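Long-range contacts in peptidoglycan D,D-transpeptidase FtsI (Yersinia pestis, PDB 6SYN), which probably cross-links peptidoglycan strands as a class B penicillin-binding protein, a D,D-transpeptidase of the periplasm expected to act in septal cell-wall synthesis: residues A35-K41 with G79-A85; P13-I19 with R107-R112; G117-H122 with N222-P228; P40-I44 with I73-K78; P32-V36 with R86-P90. All blocks are in the same frame, centred on the assembly; numbering follows the deposited sequence.

Overall arrangement
All five contacts lie away from the antibiotic pocket, four of them in the N-terminal region and one at its junction with the transpeptidase domain. All are partly buried. Contacts 1 and 5 pair the same two strands, 26-38 and 82-88, share Ala35 and Val36, and pass from a well-bonded antiparallel pairing to a loose one. Contact 4, the most exposed, continues from contact 1 through Pro40 and Lys41 into apolar helix packing without hydrogen bonds. Contact 2 works on strand 104-113, another neighbour of strand 26-38, and is dominated by arginine chemistry. Contact 3, the nearest to the chain's centre at about 12 Å from its own centre, mixes one short hydrogen bond with aromatic packing.

Contact 1 (A35-K41 with G79-A85); sequences AVWADPK and GRFVYLA
An antiparallel beta pairing with a classic bulge joins 35-41 to 79-85. Leu84 and Ala85 form the bulge opposite Val36, whose N donates to Ala85 O (2.7 Å) and whose O accepts from both Leu84 N (2.8 Å) and Ala85 N (3.0 Å). Beyond the one-residue shift, Trp37 faces Tyr83 as a non-hydrogen-bonded pair and Ala38 pairs with Val82 through Ala38 N to Val82 O (2.8 Å) and Val82 N to Ala38 O (3.0 Å). On the face of Trp37 and Tyr83, the p rotamer of Trp37 lays its five-membered ring nearly parallel to the Phe81 ring but slid sideways, centroids 4.6 Å apart. On the other face, Ala38 CB meets Val82 CG2 (3.8 Å) and Leu84 CD1 (3.9 Å). Where the strand ends, Asp39 N-caps helix 40-45 through Glu42 N, Pro40 CG packs on Val82 CG1 (3.5 Å), and Lys41 N donates to Gly79 O (3.1 Å). Strand 104-113 flanks strand 26-38 too, so this is the bulged strand pairing of a small mixed sheet in the N-terminal domain.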
# COMPACT_ATOMS: atom_id res chain seq x y z
N ALA A 35 -11.58 -24.48 21.71
CA ALA A 35 -11.35 -23.06 22.09
C ALA A 35 -11.94 -22.80 23.48
O ALA A 35 -12.89 -23.51 23.86
CB ALA A 35 -11.96 -22.15 21.06
N VAL A 36 -11.38 -21.83 24.20
CA VAL A 36 -11.83 -21.43 25.56
C VAL A 36 -12.40 -20.01 25.47
O VAL A 36 -11.66 -19.10 25.06
CB VAL A 36 -10.71 -21.53 26.61
CG1 VAL A 36 -11.16 -21.05 27.98
CG2 VAL A 36 -10.16 -22.95 26.70
N TRP A 37 -13.67 -19.86 25.83
CA TRP A 37 -14.37 -18.56 25.88
C TRP A 37 -15.02 -18.40 27.25
O TRP A 37 -15.26 -19.42 27.92
CB TRP A 37 -15.37 -18.43 24.73
CG TRP A 37 -16.48 -19.43 24.72
CD1 TRP A 37 -16.44 -20.71 24.25
CD2 TRP A 37 -17.83 -19.21 25.16
NE1 TRP A 37 -17.67 -21.31 24.38
CE2 TRP A 37 -18.54 -20.41 24.93
CE3 TRP A 37 -18.50 -18.12 25.73
CZ2 TRP A 37 -19.89 -20.55 25.26
CZ3 TRP A 37 -19.83 -18.26 26.05
CH2 TRP A 37 -20.52 -19.46 25.83
N ALA A 38 -15.21 -17.16 27.68
CA ALA A 38 -15.92 -16.80 28.92
C ALA A 38 -17.23 -16.12 28.52
O ALA A 38 -17.24 -15.40 27.50
CB ALA A 38 -15.06 -15.91 29.78
N ASP A 39 -18.31 -16.41 29.25
CA ASP A 39 -19.61 -15.69 29.18
C ASP A 39 -19.54 -14.58 30.23
O ASP A 39 -20.02 -14.77 31.34
CB ASP A 39 -20.79 -16.62 29.45
CG ASP A 39 -22.16 -15.96 29.31
OD1 ASP A 39 -22.26 -14.73 29.51
OD2 ASP A 39 -23.11 -16.69 28.98
N PRO A 40 -18.96 -13.40 29.92
CA PRO A 40 -18.62 -12.45 30.97
C PRO A 40 -19.82 -12.12 31.87
O PRO A 40 -19.63 -12.12 33.06
CB PRO A 40 -18.10 -11.22 30.21
CG PRO A 40 -17.67 -11.77 28.86
CD PRO A 40 -18.65 -12.89 28.58
N LYS A 41 -21.02 -11.91 31.31
CA LYS A 41 -22.25 -11.63 32.10
C LYS A 41 -22.45 -12.75 33.12
O LYS A 41 -22.50 -12.46 34.33
CB LYS A 41 -23.49 -11.48 31.22
CG LYS A 41 -24.75 -11.06 31.98
CD LYS A 41 -26.05 -11.35 31.26
CE LYS A 41 -27.22 -11.54 32.21
NZ LYS A 41 -28.39 -12.15 31.54
N GLY A 79 -21.74 -8.93 28.13
CA GLY A 79 -21.44 -9.70 26.91
C GLY A 79 -21.69 -11.19 27.11
O GLY A 79 -21.67 -11.64 28.27
N ARG A 80 -21.90 -11.92 26.01
CA ARG A 80 -22.26 -13.36 26.02
C ARG A 80 -21.11 -14.18 25.43
O ARG A 80 -21.27 -15.42 25.36
CB ARG A 80 -23.57 -13.61 25.24
CG ARG A 80 -24.44 -12.38 25.05
CD ARG A 80 -25.95 -12.61 25.05
NE ARG A 80 -26.46 -13.26 23.84
CZ ARG A 80 -27.62 -12.98 23.24
NH1 ARG A 80 -27.98 -13.66 22.16
NH2 ARG A 80 -28.42 -12.03 23.70
N PHE A 81 -20.02 -13.54 25.00
CA PHE A 81 -18.84 -14.22 24.39
C PHE A 81 -17.59 -13.33 24.41
O PHE A 81 -17.61 -12.23 23.84
CB PHE A 81 -19.13 -14.64 22.95
CG PHE A 81 -18.09 -15.59 22.42
CD1 PHE A 81 -16.87 -15.12 21.95
CD2 PHE A 81 -18.29 -16.96 22.46
CE1 PHE A 81 -15.90 -16.00 21.49
CE2 PHE A 81 -17.32 -17.84 22.00
CZ PHE A 81 -16.13 -17.35 21.52
N VAL A 82 -16.51 -13.85 25.02
CA VAL A 82 -15.12 -13.33 24.87
C VAL A 82 -14.15 -14.52 24.83
O VAL A 82 -14.19 -15.33 25.79
CB VAL A 82 -14.75 -12.33 25.99
CG1 VAL A 82 -15.72 -11.17 26.04
CG2 VAL A 82 -14.64 -13.00 27.35
N TYR A 83 -13.33 -14.62 23.78
CA TYR A 83 -12.23 -15.62 23.67
C TYR A 83 -11.21 -15.39 24.79
O TYR A 83 -10.89 -14.22 25.10
CB TYR A 83 -11.53 -15.57 22.31
CG TYR A 83 -12.21 -16.33 21.19
CD1 TYR A 83 -12.32 -17.71 21.23
CD2 TYR A 83 -12.73 -15.67 20.09
CE1 TYR A 83 -12.94 -18.41 20.21
CE2 TYR A 83 -13.36 -16.35 19.07
CZ TYR A 83 -13.47 -17.73 19.13
OH TYR A 83 -14.09 -18.41 18.12
N LEU A 84 -10.76 -16.50 25.40
CA LEU A 84 -9.60 -16.57 26.33
C LEU A 84 -8.45 -17.30 25.63
O LEU A 84 -7.28 -16.95 25.89
CB LEU A 84 -10.02 -17.30 27.62
CG LEU A 84 -11.20 -16.69 28.38
CD1 LEU A 84 -11.53 -17.52 29.61
CD2 LEU A 84 -10.94 -15.24 28.77
N ALA A 85 -8.76 -18.30 24.79
CA ALA A 85 -7.80 -19.02 23.93
C ALA A 85 -8.54 -19.57 22.70
O ALA A 85 -9.52 -20.32 22.88
CB ALA A 85 -7.13 -20.13 24.70

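Contact 2 (P13-I19 with R107-R112); sequences PTARGMI and RQESRR
Arg112 reaches from strand 104-113 to the backbone of 13-19, its NH1 donating to Gly17 O at a short 2.5 Å and its NH2 adding a weak bond to Gly17 O at 3.0 Å. A t chi1 and p chi2 direct the guanidinium there, with Arg16 CB over one of its faces. The arginines lie close, Arg16 NE 3.7 Å from Arg112 NE, and Glu138 answers both with salt bridges while Asp142 takes another from Arg16. Farther along, Ser110 N donates to Pro13 O (3.2 Å); the hydroxyl of Ser110 bonds to Ser30 on strand 26-38. The two segments run in nearly the same direction, 21° apart, but 13-18 is extended loop rather than strand, with Pro13 nearest Glu109 and Ala15 nearest Ser110. Within 107-112, Arg107 NE and Glu109 OE1 form a salt bridge (2.9 Å). Against this pair packs the Pro13 ring, its CD 3.2 Å from Arg107 NH2 and its CG 3.8 Å from Glu109 OE2. Ile19 CG1 lies 3.7 Å from Arg112 NH1. With Gly17 O accepting from Arg112, and Glu138 and Asp142 as acidic partners, the two neighbouring arginines are compensated in charge, and a largely polar network ties loop to sheet.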
# COMPACT_ATOMS: atom_id res chain seq x y z
N PRO A 13 -18.66 -20.93 15.08
CA PRO A 13 -17.91 -20.56 13.87
C PRO A 13 -17.50 -21.78 13.03
O PRO A 13 -16.70 -22.57 13.50
CB PRO A 13 -16.66 -19.83 14.40
CG PRO A 13 -16.94 -19.58 15.87
CD PRO A 13 -17.87 -20.70 16.29
N THR A 14 -18.04 -21.88 11.81
CA THR A 14 -17.92 -23.06 10.89
C THR A 14 -16.85 -22.79 9.83
O THR A 14 -16.53 -21.61 9.58
CB THR A 14 -19.26 -23.38 10.22
OG1 THR A 14 -19.51 -22.37 9.24
CG2 THR A 14 -20.43 -23.45 11.19
N ALA A 15 -16.34 -23.86 9.20
CA ALA A 15 -15.23 -23.83 8.22
C ALA A 15 -15.61 -22.97 7.00
O ALA A 15 -16.79 -23.00 6.59
CB ALA A 15 -14.86 -25.24 7.81
N ARG A 16 -14.63 -22.23 6.47
CA ARG A 16 -14.75 -21.33 5.29
C ARG A 16 -13.83 -21.86 4.18
O ARG A 16 -12.89 -22.63 4.51
CB ARG A 16 -14.34 -19.90 5.66
CG ARG A 16 -15.18 -19.25 6.74
CD ARG A 16 -14.51 -18.05 7.38
NE ARG A 16 -14.19 -16.99 6.42
CZ ARG A 16 -15.07 -16.10 5.95
NH1 ARG A 16 -16.33 -16.11 6.34
NH2 ARG A 16 -14.67 -15.18 5.08
N GLY A 17 -14.07 -21.47 2.93
CA GLY A 17 -13.16 -21.74 1.79
C GLY A 17 -11.75 -21.27 2.09
O GLY A 17 -11.59 -20.40 2.95
N MET A 18 -10.75 -21.81 1.40
CA MET A 18 -9.32 -21.53 1.68
C MET A 18 -8.82 -20.42 0.75
O MET A 18 -8.99 -20.55 -0.49
CB MET A 18 -8.47 -22.78 1.49
CG MET A 18 -7.12 -22.68 2.14
SD MET A 18 -5.99 -23.94 1.54
CE MET A 18 -5.44 -23.17 0.01
N ILE A 19 -8.20 -19.38 1.32
CA ILE A 19 -7.53 -18.29 0.56
C ILE A 19 -6.05 -18.65 0.41
O ILE A 19 -5.37 -18.84 1.44
CB ILE A 19 -7.69 -16.91 1.23
CG1 ILE A 19 -9.14 -16.66 1.69
CG2 ILE A 19 -7.19 -15.82 0.30
CD1 ILE A 19 -9.34 -15.36 2.42
N ARG A 107 -15.51 -25.31 23.70
CA ARG A 107 -16.27 -25.79 22.51
C ARG A 107 -15.31 -26.06 21.35
O ARG A 107 -14.32 -25.32 21.21
CB ARG A 107 -17.39 -24.82 22.12
CG ARG A 107 -16.95 -23.49 21.52
CD ARG A 107 -18.03 -22.86 20.65
NE ARG A 107 -17.54 -21.71 19.89
CZ ARG A 107 -18.05 -20.48 19.92
NH1 ARG A 107 -19.10 -20.20 20.68
NH2 ARG A 107 -17.51 -19.52 19.19
N GLN A 108 -15.58 -27.12 20.59
CA GLN A 108 -14.92 -27.43 19.29
C GLN A 108 -15.46 -26.46 18.24
O GLN A 108 -16.70 -26.30 18.18
CB GLN A 108 -15.15 -28.89 18.91
CG GLN A 108 -14.61 -29.86 19.95
CD GLN A 108 -14.78 -31.32 19.58
OE1 GLN A 108 -14.70 -31.70 18.41
NE2 GLN A 108 -15.00 -32.15 20.59
N GLU A 109 -14.58 -25.80 17.50
CA GLU A 109 -14.95 -24.88 16.39
C GLU A 109 -13.86 -24.94 15.32
O GLU A 109 -12.87 -25.68 15.51
CB GLU A 109 -15.15 -23.45 16.90
CG GLU A 109 -13.92 -22.85 17.57
CD GLU A 109 -14.09 -21.42 18.05
OE1 GLU A 109 -14.77 -21.21 19.08
OE2 GLU A 109 -13.55 -20.51 17.39
N SER A 110 -14.05 -24.19 14.24
CA SER A 110 -13.05 -23.97 13.16
C SER A 110 -12.39 -22.61 13.43
O SER A 110 -13.13 -21.61 13.56
CB SER A 110 -13.69 -24.05 11.80
OG SER A 110 -12.95 -23.33 10.83
N ARG A 111 -11.07 -22.60 13.57
CA ARG A 111 -10.29 -21.35 13.78
C ARG A 111 -9.85 -20.85 12.41
O ARG A 111 -9.16 -21.61 11.70
CB ARG A 111 -9.09 -21.61 14.69
CG ARG A 111 -8.27 -20.36 14.98
CD ARG A 111 -7.07 -20.65 15.85
NE ARG A 111 -6.26 -19.46 16.02
CZ ARG A 111 -5.16 -19.37 16.76
NH1 ARG A 111 -4.72 -20.42 17.43
NH2 ARG A 111 -4.51 -18.23 16.84
N ARG A 112 -10.26 -19.65 12.03
CA ARG A 112 -9.73 -18.97 10.83
C ARG A 112 -8.28 -18.59 11.14
O ARG A 112 -8.08 -17.61 11.89
CB ARG A 112 -10.63 -17.78 10.45
CG ARG A 112 -10.57 -17.41 8.97
CD ARG A 112 -10.55 -18.60 8.04
NE ARG A 112 -10.69 -18.19 6.66
CZ ARG A 112 -10.78 -19.00 5.62
NH1 ARG A 112 -10.90 -18.49 4.41
NH2 ARG A 112 -10.76 -20.32 5.78

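Contact 3 (G117-H122 with N222-P228); sequences GQVMAH and NSPSYNP
This is an interdomain contact, in which the turn leading into helix 121-124 of the N-terminal region packs on the loop that follows strand 217-223 of the transpeptidase domain. The closest approach is a hydrogen bond from Ser225 OG to Gln118 O, 2.6 Å long, with the serine chi1 at t. Gln118 and Asn227 have the nearest CA atoms, 4.8 Å apart, and Gln118 CA makes a CA-H...O contact with Tyr226 O (3.2 Å). Gly117, at positive phi, starts the turn and sets its O 3.5 Å from Pro228 CG; residues 118-120 then take helical angles. A cis peptide bond precedes Pro224, whose O accepts a weak hydrogen bond from His122 NE2 (3.4 Å). Strand 217-223 is an outermost strand of the five-stranded antiparallel sheet of the penicillin-binding transpeptidase fold, related to serine beta-lactamases, so the helix start meets the domain beside its sheet edge. Tyr226, at chi1 p, turns its ring edge to the face of the His122 ring in a T-shaped stack, with centroids 5.7 Å apart and planes at 83°. Ala121 CB sits over the Tyr226 ring face, 4.1 Å from its centroid, and Asn222 CB makes a similar CH-pi contact with the His122 ring (4.2 Å to the centroid). The amide of Asn222 bonds to Asn241, while Gln118 NE2 bonds to the hydroxyl of Tyr190 on helix 183-199.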
# COMPACT_ATOMS: atom_id res chain seq x y z
N GLY A 117 0.41 -14.33 8.74
CA GLY A 117 0.34 -13.47 9.94
C GLY A 117 0.10 -12.00 9.62
O GLY A 117 -0.86 -11.70 8.88
N GLN A 118 0.94 -11.12 10.17
CA GLN A 118 0.81 -9.64 10.09
C GLN A 118 1.16 -9.16 8.67
O GLN A 118 0.75 -8.02 8.33
CB GLN A 118 1.68 -8.98 11.17
CG GLN A 118 3.07 -8.57 10.72
CD GLN A 118 4.11 -8.57 11.82
OE1 GLN A 118 4.34 -9.59 12.46
NE2 GLN A 118 4.76 -7.44 12.02
N VAL A 119 1.84 -9.99 7.88
CA VAL A 119 2.41 -9.67 6.53
C VAL A 119 1.27 -9.46 5.51
O VAL A 119 1.30 -8.43 4.81
CB VAL A 119 3.41 -10.76 6.08
CG1 VAL A 119 3.95 -10.52 4.68
CG2 VAL A 119 4.56 -10.91 7.06
N MET A 120 0.30 -10.38 5.43
CA MET A 120 -0.87 -10.29 4.51
C MET A 120 -2.05 -9.61 5.22
O MET A 120 -3.08 -9.41 4.55
CB MET A 120 -1.35 -11.68 4.06
CG MET A 120 -0.34 -12.52 3.29
SD MET A 120 -0.15 -12.16 1.52
CE MET A 120 -1.80 -11.64 1.06
N ALA A 121 -1.93 -9.29 6.51
CA ALA A 121 -3.08 -8.97 7.40
C ALA A 121 -4.06 -8.03 6.69
O ALA A 121 -5.26 -8.33 6.67
CB ALA A 121 -2.59 -8.38 8.70
N HIS A 122 -3.56 -6.94 6.11
CA HIS A 122 -4.39 -5.87 5.50
C HIS A 122 -5.14 -6.40 4.27
O HIS A 122 -6.32 -6.05 4.13
CB HIS A 122 -3.52 -4.64 5.22
CG HIS A 122 -3.09 -3.94 6.46
ND1 HIS A 122 -3.97 -3.16 7.21
CD2 HIS A 122 -1.91 -3.90 7.11
CE1 HIS A 122 -3.34 -2.67 8.25
NE2 HIS A 122 -2.07 -3.11 8.22
N ASN A 222 1.39 -2.58 4.30
CA ASN A 222 1.28 -1.34 5.11
C ASN A 222 2.02 -1.56 6.43
O ASN A 222 1.97 -2.68 6.97
CB ASN A 222 -0.17 -0.96 5.39
CG ASN A 222 -1.05 -1.00 4.16
OD1 ASN A 222 -1.01 -0.09 3.33
ND2 ASN A 222 -1.84 -2.06 4.02
N SER A 223 2.68 -0.52 6.92
CA SER A 223 3.22 -0.43 8.29
C SER A 223 2.70 0.86 8.91
O SER A 223 2.82 1.91 8.29
CB SER A 223 4.72 -0.49 8.29
OG SER A 223 5.23 -0.45 9.61
N PRO A 224 2.11 0.83 10.13
CA PRO A 224 2.02 -0.38 10.96
C PRO A 224 0.96 -1.40 10.52
O PRO A 224 0.01 -1.04 9.85
CB PRO A 224 1.62 0.19 12.32
CG PRO A 224 0.78 1.40 11.97
CD PRO A 224 1.50 2.00 10.78
N SER A 225 1.16 -2.66 10.92
CA SER A 225 0.21 -3.77 10.67
C SER A 225 -0.41 -4.18 12.01
O SER A 225 -0.42 -3.34 12.93
CB SER A 225 0.86 -4.92 9.96
OG SER A 225 -0.12 -5.73 9.32
N TYR A 226 -0.93 -5.41 12.08
CA TYR A 226 -1.53 -6.02 13.29
C TYR A 226 -1.41 -7.53 13.15
O TYR A 226 -1.23 -8.01 12.02
CB TYR A 226 -3.00 -5.60 13.46
CG TYR A 226 -3.99 -6.16 12.47
CD1 TYR A 226 -4.60 -7.39 12.67
CD2 TYR A 226 -4.38 -5.43 11.36
CE1 TYR A 226 -5.53 -7.89 11.78
CE2 TYR A 226 -5.31 -5.91 10.46
CZ TYR A 226 -5.90 -7.15 10.67
OH TYR A 226 -6.82 -7.62 9.78
N ASN A 227 -1.50 -8.25 14.27
CA ASN A 227 -1.50 -9.74 14.27
C ASN A 227 -2.95 -10.23 14.27
O ASN A 227 -3.69 -10.02 15.23
CB ASN A 227 -0.68 -10.31 15.43
CG ASN A 227 -0.45 -11.80 15.29
OD1 ASN A 227 -0.91 -12.44 14.34
ND2 ASN A 227 0.28 -12.37 16.24
N PRO A 228 -3.39 -10.91 13.18
CA PRO A 228 -4.77 -11.35 13.04
C PRO A 228 -5.06 -12.70 13.71
O PRO A 228 -6.19 -13.12 13.72
CB PRO A 228 -4.92 -11.49 11.52
CG PRO A 228 -3.55 -11.94 11.06
CD PRO A 228 -2.57 -11.29 12.02

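Contact 4 (P40-I44 with I73-K78); sequences PKELI and INANPK
Apolar contacts make up the centre of this meeting between helix 40-45 and the end of helix 66-74 with the loop after it. Ile73, at chi1 m and chi2 t, is met by three residues of the first helix: its CG2 lies 3.6 Å from Pro40 CB and 4.4 Å from Ile44 CG1, and its CD1 lies 3.8 Å from Leu43 CD1. Ile44 CD1 also reaches Pro77 CB at 4.2 Å. Ile49, in the loop after helix 40-45, touches both Leu43 and Ile73. Carbonyl contacts form a second group. Pro40 CB is 3.4 Å from both Ile73 O and Asn76 O, and Lys41 CA makes a CA-H...O contact with Pro77 O (3.0 Å); Lys41 N is equally near that oxygen, but the angle is too poor for a hydrogen bond, and this amide bonds instead to Gly79 O. The register of CA atoms sets Pro40 against Ile73 (5.1 Å) and Lys41 against Lys78 (4.2 Å). As for the charged residues, the two lysines touch through their aliphatic parts, Lys41 CG to Lys78 CD at 4.0 Å. With no hydrogen bond or salt bridge between the segments, cohesion rests on shape and on hydrophobic burial around Ile73.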
# COMPACT_ATOMS: atom_id res chain seq x y z
N PRO A 40 -18.96 -13.40 29.92
CA PRO A 40 -18.62 -12.45 30.97
C PRO A 40 -19.82 -12.12 31.87
O PRO A 40 -19.63 -12.12 33.06
CB PRO A 40 -18.10 -11.22 30.21
CG PRO A 40 -17.67 -11.77 28.86
CD PRO A 40 -18.65 -12.89 28.58
N LYS A 41 -21.02 -11.91 31.31
CA LYS A 41 -22.25 -11.63 32.10
C LYS A 41 -22.45 -12.75 33.12
O LYS A 41 -22.50 -12.46 34.33
CB LYS A 41 -23.49 -11.48 31.22
CG LYS A 41 -24.75 -11.06 31.98
CD LYS A 41 -26.05 -11.35 31.26
CE LYS A 41 -27.22 -11.54 32.21
NZ LYS A 41 -28.39 -12.15 31.54
N GLU A 42 -22.55 -13.99 32.63
CA GLU A 42 -22.87 -15.18 33.47
C GLU A 42 -21.76 -15.40 34.50
O GLU A 42 -22.07 -15.91 35.59
CB GLU A 42 -23.07 -16.41 32.58
CG GLU A 42 -23.47 -17.66 33.35
CD GLU A 42 -24.63 -17.48 34.32
OE1 GLU A 42 -25.12 -16.34 34.47
OE2 GLU A 42 -25.03 -18.49 34.93
N LEU A 43 -20.52 -15.03 34.17
CA LEU A 43 -19.32 -15.20 35.04
C LEU A 43 -19.40 -14.21 36.20
O LEU A 43 -19.15 -14.63 37.35
CB LEU A 43 -18.08 -14.97 34.18
CG LEU A 43 -16.76 -15.47 34.77
CD1 LEU A 43 -15.80 -15.87 33.66
CD2 LEU A 43 -16.12 -14.43 35.67
N ILE A 44 -19.74 -12.94 35.93
CA ILE A 44 -19.69 -11.83 36.93
C ILE A 44 -20.88 -11.96 37.89
O ILE A 44 -20.70 -11.64 39.08
CB ILE A 44 -19.63 -10.45 36.24
CG1 ILE A 44 -18.58 -10.42 35.11
CG2 ILE A 44 -19.37 -9.36 37.27
CD1 ILE A 44 -18.19 -9.03 34.64
N ILE A 73 -12.61 -9.84 30.82
CA ILE A 73 -14.01 -10.19 31.21
C ILE A 73 -14.77 -8.92 31.61
O ILE A 73 -15.99 -8.87 31.37
CB ILE A 73 -14.03 -11.25 32.34
CG1 ILE A 73 -12.95 -12.31 32.12
CG2 ILE A 73 -15.41 -11.87 32.47
CD1 ILE A 73 -12.96 -13.44 33.13
N ASN A 74 -14.07 -7.93 32.17
CA ASN A 74 -14.67 -6.67 32.69
C ASN A 74 -14.93 -5.68 31.54
O ASN A 74 -15.71 -4.73 31.76
CB ASN A 74 -13.79 -6.08 33.80
CG ASN A 74 -13.79 -6.96 35.04
OD1 ASN A 74 -14.64 -7.83 35.19
ND2 ASN A 74 -12.82 -6.75 35.92
N ALA A 75 -14.32 -5.90 30.37
CA ALA A 75 -14.45 -5.04 29.17
C ALA A 75 -15.91 -5.00 28.71
O ALA A 75 -16.46 -3.88 28.56
CB ALA A 75 -13.54 -5.54 28.07
N ASN A 76 -16.52 -6.17 28.48
CA ASN A 76 -17.91 -6.34 27.98
C ASN A 76 -18.72 -7.06 29.06
O ASN A 76 -19.10 -8.22 28.88
CB ASN A 76 -17.93 -7.11 26.65
CG ASN A 76 -17.17 -6.42 25.53
OD1 ASN A 76 -16.06 -6.82 25.20
ND2 ASN A 76 -17.77 -5.40 24.94
N PRO A 77 -19.03 -6.40 30.20
CA PRO A 77 -19.54 -7.08 31.39
C PRO A 77 -20.82 -7.91 31.18
O PRO A 77 -20.93 -8.95 31.80
CB PRO A 77 -19.84 -5.95 32.38
CG PRO A 77 -18.95 -4.82 31.92
CD PRO A 77 -18.91 -4.95 30.41
N LYS A 78 -21.74 -7.42 30.34
CA LYS A 78 -23.05 -8.07 30.03
C LYS A 78 -22.95 -8.83 28.69
O LYS A 78 -23.99 -9.33 28.22
CB LYS A 78 -24.17 -7.03 30.00
CG LYS A 78 -24.47 -6.36 31.34
CD LYS A 78 -25.51 -7.09 32.17
CE LYS A 78 -26.35 -6.17 33.03
NZ LYS A 78 -27.60 -5.76 32.34

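Contact 5 (P32-V36 with R86-P90); sequences PVNAV and RQVNP
Strand 32-36 is extended throughout, whereas the chain of 86-90 turns a corner at Arg86 and crosses it steeply, their end-to-end directions 103° apart. Ala35 and Arg86 have the nearest CA atoms, at 4.7 Å. Beyond the corner, Gln87 and Val88 return to extended angles, and Val88 N donates to Asn34 O (3.1 Å, with an angle of 138°), the one hydrogen bond between the segments; Gln87 CA adds a CA-H...O contact to the same Asn34 O at 3.5 Å. The carbonyl of Arg86 is lodged among small side chains, with its O 3.2 Å from Ala35 CB and 3.3 Å from Val33 CG2. Side-chain packing is light. Val33, at chi1 m, sets CG1 3.5 Å from Gln87 CG, and Val36 CG2 meets Val88 CG1 at 4.2 Å. Asn34 OD1 lies 4.2 Å from Pro90 CD. The CA-to-CB bond of Arg86 points away from the strand, and its NH1 bonds to Asn230 O, while Gln87 OE1 takes a weak hydrogen bond from Arg111 on strand 104-113. Asn89, at chi1 p, N-caps helix 90-97 by accepting from Ile92 N through its OD1. Strand 26-38 also bonds to strand 104-113 here, through Val33 with Glu109 and Ala35 with Arg107. The antiparallel pairing of strands 26-38 and 82-88 thus gives out past the corner at Arg86, just before helix 90-97, in the small mixed sheet of the N-terminal domain.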
# COMPACT_ATOMS: atom_id res chain seq x y z
N PRO A 32 -9.79 -27.19 12.63
CA PRO A 32 -10.62 -27.65 13.74
C PRO A 32 -9.85 -27.62 15.07
O PRO A 32 -8.75 -28.16 15.11
CB PRO A 32 -10.99 -29.08 13.32
CG PRO A 32 -9.82 -29.54 12.48
CD PRO A 32 -9.35 -28.29 11.76
N VAL A 33 -10.42 -26.99 16.09
CA VAL A 33 -9.76 -26.76 17.41
C VAL A 33 -10.79 -26.95 18.54
O VAL A 33 -12.00 -26.99 18.24
CB VAL A 33 -9.13 -25.36 17.48
CG1 VAL A 33 -8.04 -25.18 16.44
CG2 VAL A 33 -10.18 -24.26 17.35
N ASN A 34 -10.30 -27.07 19.77
CA ASN A 34 -11.05 -26.77 21.02
C ASN A 34 -10.62 -25.37 21.47
O ASN A 34 -9.39 -25.13 21.55
CB ASN A 34 -10.82 -27.82 22.11
CG ASN A 34 -10.71 -29.24 21.58
OD1 ASN A 34 -9.89 -30.02 22.06
ND2 ASN A 34 -11.54 -29.58 20.61
N ALA A 35 -11.58 -24.48 21.71
CA ALA A 35 -11.35 -23.06 22.09
C ALA A 35 -11.94 -22.80 23.48
O ALA A 35 -12.89 -23.51 23.86
CB ALA A 35 -11.96 -22.15 21.06
N VAL A 36 -11.38 -21.83 24.20
CA VAL A 36 -11.83 -21.43 25.56
C VAL A 36 -12.40 -20.01 25.47
O VAL A 36 -11.66 -19.10 25.06
CB VAL A 36 -10.71 -21.53 26.61
CG1 VAL A 36 -11.16 -21.05 27.98
CG2 VAL A 36 -10.16 -22.95 26.70
N ARG A 86 -8.06 -19.23 21.50
CA ARG A 86 -8.63 -19.73 20.22
C ARG A 86 -8.37 -21.23 20.11
O ARG A 86 -9.16 -21.93 19.45
CB ARG A 86 -8.03 -18.95 19.04
CG ARG A 86 -8.40 -17.48 19.02
CD ARG A 86 -8.28 -16.86 17.64
NE ARG A 86 -8.24 -15.40 17.71
CZ ARG A 86 -9.28 -14.58 17.55
NH1 ARG A 86 -9.09 -13.27 17.65
NH2 ARG A 86 -10.49 -15.04 17.29
N GLN A 87 -7.32 -21.71 20.79
CA GLN A 87 -6.70 -23.04 20.60
C GLN A 87 -6.12 -23.52 21.93
O GLN A 87 -5.38 -22.74 22.57
CB GLN A 87 -5.59 -22.93 19.55
CG GLN A 87 -5.47 -24.13 18.63
CD GLN A 87 -4.47 -23.87 17.53
OE1 GLN A 87 -4.82 -23.44 16.43
NE2 GLN A 87 -3.20 -24.10 17.83
N VAL A 88 -6.44 -24.75 22.33
CA VAL A 88 -5.80 -25.43 23.49
C VAL A 88 -5.91 -26.94 23.29
O VAL A 88 -6.96 -27.39 22.78
CB VAL A 88 -6.40 -24.93 24.82
CG1 VAL A 88 -7.40 -25.91 25.42
CG2 VAL A 88 -5.30 -24.60 25.82
N ASN A 89 -4.86 -27.69 23.66
CA ASN A 89 -4.76 -29.16 23.51
C ASN A 89 -5.76 -29.83 24.45
O ASN A 89 -6.13 -29.25 25.47
CB ASN A 89 -3.32 -29.66 23.70
CG ASN A 89 -2.76 -29.47 25.10
OD1 ASN A 89 -3.47 -29.08 26.02
ND2 ASN A 89 -1.48 -29.76 25.27
N PRO A 90 -6.30 -31.02 24.10
CA PRO A 90 -7.17 -31.78 25.00
C PRO A 90 -6.79 -31.76 26.49
O PRO A 90 -7.68 -31.54 27.28
CB PRO A 90 -7.02 -33.20 24.43
CG PRO A 90 -6.91 -32.97 22.93
CD PRO A 90 -6.15 -31.67 22.79